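Local coordinates for histidine kinase (Caulobacter vibrioides, PDB 6TNE), which probably relays phosphoryl groups in two-component signalling through the receiver domain of the hybrid histidine kinase CckA, at residues A[48-53]-A[75-80]. Residues are numbered along the deposited sequence; the frame is centred on the assembly and turned at random.
Sequences DLLISD and APVMFI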
ATOM      1  N   ASP A  48       2.289   9.219  -0.161  1.00 18.23           N
ATOM      2  CA  ASP A  48       2.508   9.331   1.266  1.00 19.45           C
ATOM      3  C   ASP A  48       2.627   7.995   1.973  1.00 17.82           C
ATOM      4  O   ASP A  48       3.116   7.962   3.093  1.00 19.09           O
ATOM      5  CB  ASP A  48       1.381  10.171   1.862  1.00 23.19           C
ATOM      6  CG  ASP A  48       1.365  11.572   1.288  1.00 27.19           C
ATOM      7  OD1 ASP A  48       2.415  12.247   1.398  1.00 29.93           O
ATOM      8  OD2 ASP A  48       0.349  11.994   0.708  1.00 28.35           O
ATOM      9  N   LEU A  49       2.152   6.907   1.377  1.00 15.94           N
ATOM     10  CA  LEU A  49       2.138   5.605   2.022  1.00 15.10           C
ATOM     11  C   LEU A  49       1.976   4.557   0.943  1.00 12.21           C
ATOM     12  O   LEU A  49       1.109   4.708   0.071  1.00 14.47           O
ATOM     13  CB  LEU A  49       0.948   5.515   2.999  1.00 15.68           C
ATOM     14  CG  LEU A  49       0.701   4.166   3.694  1.00 15.39           C
ATOM     15  CD1 LEU A  49       1.824   3.745   4.623  1.00 17.04           C
ATOM     16  CD2 LEU A  49      -0.605   4.195   4.455  1.00 17.92           C
ATOM     17  N   LEU A  50       2.739   3.477   1.029  1.00 12.79           N
ATOM     18  CA  LEU A  50       2.513   2.282   0.231  1.00 11.73           C
ATOM     19  C   LEU A  50       1.904   1.223   1.144  1.00 11.50           C
ATOM     20  O   LEU A  50       2.465   0.958   2.211  1.00 12.31           O
ATOM     21  CB  LEU A  50       3.851   1.737  -0.291  1.00 13.16           C
ATOM     22  CG  LEU A  50       3.800   0.374  -0.983  1.00 13.28           C
ATOM     23  CD1 LEU A  50       2.928   0.390  -2.200  1.00 14.38           C
ATOM     24  CD2 LEU A  50       5.188  -0.119  -1.300  1.00 15.56           C
ATOM     25  N   ILE A  51       0.790   0.630   0.733  1.00 10.76           N
ATOM     26  CA  ILE A  51       0.226  -0.542   1.396  1.00 10.16           C
ATOM     27  C   ILE A  51       0.285  -1.653   0.369  1.00  9.55           C
ATOM     28  O   ILE A  51      -0.210  -1.469  -0.749  1.00 11.05           O
ATOM     29  CB  ILE A  51      -1.225  -0.330   1.832  1.00 11.01           C
ATOM     30  CG1 ILE A  51      -1.332   0.848   2.807  1.00 12.51           C
ATOM     31  CG2 ILE A  51      -1.733  -1.624   2.498  1.00 13.11           C
ATOM     32  CD1 ILE A  51      -2.778   1.184   3.186  1.00 14.19           C
ATOM     33  N   SER A  52       0.926  -2.781   0.684  1.00  9.83           N
ATOM     34  CA  SER A  52       1.044  -3.842  -0.300  1.00 10.30           C
ATOM     35  C   SER A  52       0.844  -5.194   0.328  1.00 10.39           C
ATOM     36  O   SER A  52       1.379  -5.482   1.409  1.00 11.28           O
ATOM     37  CB  SER A  52       2.432  -3.827  -0.943  1.00 11.88           C
ATOM     38  OG  SER A  52       2.543  -4.791  -1.983  1.00 12.19           O
ATOM     39  N   ASP A  53       0.116  -6.060  -0.371  1.00 10.87           N
ATOM     40  CA  ASP A  53       0.123  -7.485  -0.075  1.00 11.37           C
ATOM     41  C   ASP A  53       1.531  -8.030  -0.261  1.00 11.51           C
ATOM     42  O   ASP A  53       2.338  -7.482  -1.017  1.00 13.13           O
ATOM     43  CB  ASP A  53      -0.882  -8.198  -1.009  1.00 14.65           C
ATOM     44  CG  ASP A  53      -1.345  -9.578  -0.516  1.00 15.62           C
ATOM     45  OD1 ASP A  53      -1.035  -9.944   0.628  1.00 18.19           O
ATOM     46  OD2 ASP A  53      -1.955 -10.324  -1.330  1.00 17.55           O
ATOM     47  N   ALA A  75       8.453   7.707   2.066  1.00 18.72           N
ATOM     48  CA  ALA A  75       7.102   7.289   2.425  1.00 18.10           C
ATOM     49  C   ALA A  75       7.152   5.999   3.243  1.00 17.71           C
ATOM     50  O   ALA A  75       7.893   5.070   2.896  1.00 18.90           O
ATOM     51  CB  ALA A  75       6.285   7.016   1.170  1.00 20.23           C
ATOM     52  N   PRO A  76       6.338   5.892   4.289  1.00 17.92           N
ATOM     53  CA  PRO A  76       6.211   4.612   4.993  1.00 19.05           C
ATOM     54  C   PRO A  76       5.592   3.544   4.107  1.00 16.54           C
ATOM     55  O   PRO A  76       4.928   3.818   3.102  1.00 15.04           O
ATOM     56  CB  PRO A  76       5.273   4.947   6.158  1.00 20.70           C
ATOM     57  CG  PRO A  76       4.492   6.221   5.692  1.00 24.14           C
ATOM     58  CD  PRO A  76       5.521   6.964   4.900  1.00 19.43           C
ATOM     59  N   VAL A  77       5.815   2.308   4.508  1.00 16.91           N
ATOM     60  CA  VAL A  77       5.352   1.131   3.786  1.00 15.86           C
ATOM     61  C   VAL A  77       4.702   0.201   4.790  1.00 14.83           C
ATOM     62  O   VAL A  77       5.285  -0.054   5.858  1.00 17.68           O
ATOM     63  CB  VAL A  77       6.506   0.418   3.048  1.00 17.71           C
ATOM     64  CG1 VAL A  77       6.021  -0.856   2.378  1.00 20.50           C
ATOM     65  CG2 VAL A  77       7.254   1.390   2.114  1.00 20.10           C
ATOM     66  N   MET A  78       3.534  -0.323   4.457  1.00 13.07           N
ATOM     67  CA  MET A  78       2.812  -1.264   5.296  1.00 12.04           C
ATOM     68  C   MET A  78       2.513  -2.494   4.477  1.00 11.62           C
ATOM     69  O   MET A  78       1.833  -2.406   3.434  1.00 12.54           O
ATOM     70  CB  MET A  78       1.510  -0.638   5.720  1.00 14.62           C
ATOM     71  CG  MET A  78       0.685  -1.517   6.591  1.00 18.83           C
ATOM     72  SD  MET A  78      -0.749  -0.742   7.316  1.00 30.80           S
ATOM     73  CE  MET A  78      -1.594  -0.033   5.964  1.00 44.70           C
ATOM     74  N   PHE A  79       3.043  -3.630   4.883  1.00 11.48           N
ATOM     75  CA  PHE A  79       2.751  -4.904   4.255  1.00 11.62           C
ATOM     76  C   PHE A  79       1.585  -5.557   4.945  1.00 12.72           C
ATOM     77  O   PHE A  79       1.463  -5.486   6.167  1.00 14.39           O
ATOM     78  CB  PHE A  79       3.970  -5.812   4.320  1.00 12.83           C
ATOM     79  CG  PHE A  79       5.059  -5.384   3.387  1.00 12.38           C
ATOM     80  CD1 PHE A  79       4.831  -5.343   1.994  1.00 13.12           C
ATOM     81  CD2 PHE A  79       6.278  -4.968   3.872  1.00 14.67           C
ATOM     82  CE1 PHE A  79       5.825  -4.904   1.116  1.00 13.87           C
ATOM     83  CE2 PHE A  79       7.260  -4.509   2.998  1.00 15.92           C
ATOM     84  CZ  PHE A  79       7.038  -4.487   1.639  1.00 15.10           C
ATOM     85  N   ILE A  80       0.763  -6.226   4.168  1.00 12.99           N
ATOM     86  CA  ILE A  80      -0.380  -6.971   4.661  1.00 13.52           C
ATOM     87  C   ILE A  80      -0.252  -8.410   4.176  1.00 12.99           C
ATOM     88  O   ILE A  80       0.196  -8.665   3.057  1.00 14.34           O
ATOM     89  CB  ILE A  80      -1.722  -6.330   4.243  1.00 13.82           C
ATOM     90  CG1 ILE A  80      -1.944  -6.288   2.727  1.00 14.25           C
ATOM     91  CG2 ILE A  80      -1.839  -4.893   4.835  1.00 17.42           C
ATOM     92  CD1 ILE A  80      -3.268  -5.757   2.328  1.00 17.00           C
TER
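Met78 lies alongside Ile51, the two side chains running out in the same direction. Its CB sits 4.0 Å from Leu50 O. CG and SD run out extended, with CG anti to the backbone N (chi1 -180°), and helix 107-118 meets this side chain through Leu110 and Gln117. The bend at chi3 (53°) turns CE back over Ile51, where it lies 3.3 Å from both CG1 and CD1 of that residue, both distances short for carbon against carbon. Further along the same face, the CG2 methyls of Ile51 and Ile80 meet at 4.0 Å.

These are the neighbouring parallel strands 49-53 and 77-81 of the CheY-like receiver fold, joined by a beta-alpha-beta crossover through helix 61-72. Four backbone hydrogen bonds tie them: Leu50 N to Pro76 O, Met78 N to Leu50 O (2.8 Å), Ser52 N to Met78 O and Ile80 N to Ser52 O.

On the helix 61-72 face, Leu50 CD2 packs on Val77 CG1 at 3.8 Å. The same Val77 methyl covers one face of the Phe79 ring toward its rim, while Ser52 O and Asp53 O lie at the ring edge. Ser52 OG donates a hydrogen bond to Asp53 O (2.9 Å). Asp53, probably the phosphoacceptor as in related receiver domains, forms a salt bridge through OD1 with Lys103, and its OD2 lies close to the carboxylates of Glu7 and Asp8.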